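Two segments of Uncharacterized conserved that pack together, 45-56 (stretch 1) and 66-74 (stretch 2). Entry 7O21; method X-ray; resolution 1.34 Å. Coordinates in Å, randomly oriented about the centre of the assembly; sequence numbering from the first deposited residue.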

# COMPACT_ATOMS: atom_id res chain seq x y z
N LEU A 45 12.42 -7.84 -16.74
CA LEU A 45 11.76 -9.11 -17.06
C LEU A 45 12.61 -10.24 -16.50
O LEU A 45 13.80 -10.35 -16.83
CB LEU A 45 11.62 -9.28 -18.58
CG LEU A 45 11.14 -10.65 -19.03
CD1 LEU A 45 9.72 -10.89 -18.59
CD2 LEU A 45 11.27 -10.77 -20.55
N VAL A 46 12.00 -11.07 -15.65
CA VAL A 46 12.70 -12.20 -15.03
C VAL A 46 12.16 -13.49 -15.64
O VAL A 46 10.95 -13.76 -15.59
CB VAL A 46 12.53 -12.22 -13.51
CG1 VAL A 46 13.29 -13.41 -12.90
CG2 VAL A 46 12.98 -10.90 -12.90
N ASP A 47 13.05 -14.29 -16.21
CA ASP A 47 12.72 -15.55 -16.88
C ASP A 47 13.27 -16.66 -15.97
O ASP A 47 14.47 -16.93 -15.97
CB ASP A 47 13.40 -15.54 -18.25
CG ASP A 47 13.20 -16.82 -19.03
OD1 ASP A 47 12.84 -17.86 -18.45
OD2 ASP A 47 13.43 -16.76 -20.26
N LYS A 48 12.39 -17.28 -15.18
CA LYS A 48 12.85 -18.27 -14.21
C LYS A 48 13.50 -19.46 -14.90
O LYS A 48 14.54 -19.96 -14.45
CB LYS A 48 11.71 -18.77 -13.32
CG LYS A 48 11.08 -17.70 -12.44
CD LYS A 48 10.04 -18.37 -11.55
CE LYS A 48 9.30 -17.38 -10.67
NZ LYS A 48 8.11 -18.04 -10.06
N GLU A 49 12.90 -19.93 -16.00
CA GLU A 49 13.41 -21.13 -16.67
C GLU A 49 14.83 -20.92 -17.16
O GLU A 49 15.70 -21.78 -16.97
CB GLU A 49 12.49 -21.50 -17.82
CG GLU A 49 13.02 -22.62 -18.70
CD GLU A 49 12.17 -22.83 -19.93
OE1 GLU A 49 11.11 -22.19 -20.03
OE2 GLU A 49 12.56 -23.65 -20.79
N GLN A 50 15.09 -19.78 -17.81
CA GLN A 50 16.42 -19.48 -18.35
C GLN A 50 17.37 -18.88 -17.32
O GLN A 50 18.55 -18.69 -17.63
CB GLN A 50 16.30 -18.54 -19.55
CG GLN A 50 15.51 -19.15 -20.72
CD GLN A 50 16.10 -20.45 -21.22
OE1 GLN A 50 15.40 -21.45 -21.38
NE2 GLN A 50 17.40 -20.45 -21.48
N ARG A 51 16.89 -18.59 -16.10
CA ARG A 51 17.73 -17.95 -15.09
C ARG A 51 18.33 -16.64 -15.61
O ARG A 51 19.54 -16.41 -15.52
CB ARG A 51 18.79 -18.92 -14.55
CG ARG A 51 18.21 -20.09 -13.78
CD ARG A 51 19.28 -21.15 -13.50
NE ARG A 51 19.89 -21.64 -14.73
CZ ARG A 51 19.70 -22.86 -15.23
NH1 ARG A 51 18.92 -23.72 -14.60
NH2 ARG A 51 20.29 -23.21 -16.36
N LYS A 52 17.48 -15.77 -16.14
CA LYS A 52 17.94 -14.52 -16.74
C LYS A 52 17.02 -13.38 -16.34
O LYS A 52 15.80 -13.54 -16.25
CB LYS A 52 17.96 -14.59 -18.27
CG LYS A 52 18.89 -15.66 -18.83
CD LYS A 52 20.35 -15.27 -18.71
CE LYS A 52 21.22 -16.15 -19.59
NZ LYS A 52 22.34 -16.74 -18.83
N LEU A 53 17.62 -12.22 -16.13
CA LEU A 53 16.90 -10.97 -15.91
C LEU A 53 17.31 -10.00 -17.00
O LEU A 53 18.51 -9.75 -17.20
CB LEU A 53 17.24 -10.41 -14.53
CG LEU A 53 16.59 -9.10 -14.09
CD1 LEU A 53 16.60 -9.04 -12.57
CD2 LEU A 53 17.32 -7.89 -14.68
N SER A 54 16.33 -9.43 -17.69
CA SER A 54 16.58 -8.51 -18.79
C SER A 54 15.95 -7.16 -18.49
O SER A 54 14.99 -7.05 -17.73
CB SER A 54 15.97 -9.02 -20.10
OG SER A 54 16.33 -10.35 -20.38
N VAL A 55 16.55 -6.12 -19.06
CA VAL A 55 15.99 -4.77 -19.00
C VAL A 55 15.52 -4.39 -20.39
O VAL A 55 16.28 -4.48 -21.36
CB VAL A 55 17.02 -3.75 -18.47
CG1 VAL A 55 16.37 -2.38 -18.34
CG2 VAL A 55 17.58 -4.21 -17.14
N PHE A 56 14.26 -3.98 -20.50
CA PHE A 56 13.71 -3.46 -21.74
C PHE A 56 13.43 -1.98 -21.59
O PHE A 56 13.11 -1.49 -20.50
CB PHE A 56 12.41 -4.20 -22.11
CG PHE A 56 12.65 -5.58 -22.64
CD1 PHE A 56 12.87 -6.64 -21.77
CD2 PHE A 56 12.70 -5.81 -24.01
CE1 PHE A 56 13.10 -7.91 -22.25
CE2 PHE A 56 12.95 -7.09 -24.50
CZ PHE A 56 13.14 -8.14 -23.61
N ILE A 66 17.91 -3.88 -23.63
CA ILE A 66 19.14 -3.12 -23.50
C ILE A 66 20.23 -3.88 -22.75
O ILE A 66 21.41 -3.65 -23.02
CB ILE A 66 18.95 -1.72 -22.92
CG1 ILE A 66 18.35 -1.81 -21.53
CG2 ILE A 66 18.07 -0.86 -23.84
CD1 ILE A 66 18.18 -0.47 -20.85
N THR A 67 19.88 -4.78 -21.84
CA THR A 67 20.88 -5.56 -21.13
C THR A 67 20.23 -6.81 -20.54
O THR A 67 19.00 -6.96 -20.55
CB THR A 67 21.58 -4.73 -20.05
OG1 THR A 67 22.78 -5.40 -19.63
CG2 THR A 67 20.66 -4.53 -18.86
N GLU A 68 21.07 -7.73 -20.06
CA GLU A 68 20.63 -9.01 -19.56
C GLU A 68 21.70 -9.58 -18.63
O GLU A 68 22.90 -9.45 -18.92
CB GLU A 68 20.40 -9.98 -20.72
CG GLU A 68 19.84 -11.33 -20.33
CD GLU A 68 19.32 -12.10 -21.52
OE1 GLU A 68 18.43 -11.58 -22.23
OE2 GLU A 68 19.80 -13.22 -21.76
N TYR A 69 21.28 -10.19 -17.54
CA TYR A 69 22.19 -10.73 -16.55
C TYR A 69 21.65 -12.05 -16.01
O TYR A 69 20.45 -12.30 -16.10
CB TYR A 69 22.32 -9.76 -15.36
CG TYR A 69 22.71 -8.36 -15.76
CD1 TYR A 69 24.00 -8.08 -16.18
CD2 TYR A 69 21.80 -7.31 -15.70
CE1 TYR A 69 24.38 -6.81 -16.54
CE2 TYR A 69 22.18 -6.02 -16.06
CZ TYR A 69 23.47 -5.79 -16.48
OH TYR A 69 23.88 -4.53 -16.84
N PRO A 70 22.51 -12.88 -15.45
CA PRO A 70 22.01 -14.06 -14.73
C PRO A 70 21.17 -13.66 -13.52
O PRO A 70 21.40 -12.63 -12.88
CB PRO A 70 23.28 -14.79 -14.29
CG PRO A 70 24.40 -14.19 -15.14
CD PRO A 70 23.98 -12.78 -15.40
N ALA A 71 20.18 -14.50 -13.22
CA ALA A 71 19.35 -14.32 -12.04
C ALA A 71 18.75 -15.67 -11.68
O ALA A 71 18.69 -16.58 -12.50
CB ALA A 71 18.22 -13.33 -12.34
N ASP A 72 18.31 -15.80 -10.43
CA ASP A 72 17.63 -17.01 -10.01
C ASP A 72 16.60 -16.64 -8.95
O ASP A 72 16.50 -15.49 -8.54
CB ASP A 72 18.63 -18.06 -9.49
CG ASP A 72 18.23 -19.49 -9.84
OD1 ASP A 72 17.02 -19.78 -10.00
OD2 ASP A 72 19.14 -20.34 -9.94
N ILE A 73 15.81 -17.63 -8.54
CA ILE A 73 14.79 -17.45 -7.52
C ILE A 73 15.25 -18.11 -6.23
O ILE A 73 15.77 -19.24 -6.24
CB ILE A 73 13.45 -18.04 -7.98
CG1 ILE A 73 13.04 -17.42 -9.31
CG2 ILE A 73 12.40 -17.85 -6.89
CD1 ILE A 73 12.69 -15.94 -9.25
N GLY A 74 15.05 -17.41 -5.12
CA GLY A 74 15.40 -17.98 -3.83
C GLY A 74 14.52 -19.17 -3.50
O GLY A 74 13.34 -19.23 -3.87
O HOH W 1 14.77 -19.53 -11.74

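The two stretches meet as neighbouring antiparallel strands of a β-sheet, 52-56 against 66-70, joined mainly by backbone hydrogen bonds and extended beyond the strand pair by apolar side chains and one bridging water; together they bury 753 Å². The strand axes approach to 4.6 Å, with an angle of 163° between their directions. Leu-53 and Tyr-69 form a hydrogen-bonded pair through both peptide groups: Leu-53 N donates to Tyr-69 O at 2.8 Å, and Tyr-69 N donates to Leu-53 O at 2.8 Å. Two residues along, Val-55 N donates to Thr-67 O at 3.0 Å, while Val-55 O receives Ile-66 N at 2.9 Å. At the other end the ladder continues past Lys-52, where Ala-71 N donates to Arg-51 O at 3.1 Å.

Between these rungs the CA atoms draw closer, as expected of non-hydrogen-bonded pairs: Ser-54 CA lies 4.2 Å from Glu-68 CA. Here CA-H...O contacts fill in, with Glu-68 CA 3.3 Å from Leu-53 O and Ser-54 CA 3.4 Å from Thr-67 O.

Leu-53, Val-55, Thr-67 and Tyr-69 share one face of the sheet. Val-55, with chi1 t, sets its CG2 3.5 Å from Thr-67 CG2, so the threonine offers its methyl to the valine; Val-55 CG1 meets Ile-66 CD1 at 3.6 Å. The CA-to-CB bond of Ile-66 points sideways, but with chi1 p its CG1 comes within 3.4 Å of Val-55 O. Leu-53 CB packs 3.8 Å from Ala-71 CB, the small alanine being buried beside the leucine. On the opposite face, Ser-54 and Glu-68 are paired, and Ser-54 OG lies 3.1 Å from Glu-68 OE1. The CA-to-CB bond of Lys-52 points away overall, yet the aliphatic chain still passes the other strand, with Lys-52 CD 3.7 Å from Glu-68 OE2.

Beyond the ladder, Ile-73 points toward stretch 1. Its CG1 touches Lys-48 CG at 3.7 Å, where the methylene part of the lysine supplies an apolar surface, and its CD1 reaches Val-46 CG1 at 4.5 Å. Asp-72 adds a polar link: one water donates to Lys-48 O at 2.8 Å and to Asp-72 OD1 at 2.9 Å, tying the turn of stretch 1 to stretch 2. Asp-72 OD1 also accepts Ile-73 N at 2.9 Å. Within that turn, Gln-50 N donates to Asp-47 OD1 at 3.0 Å, an aspartate satisfying a free backbone amide.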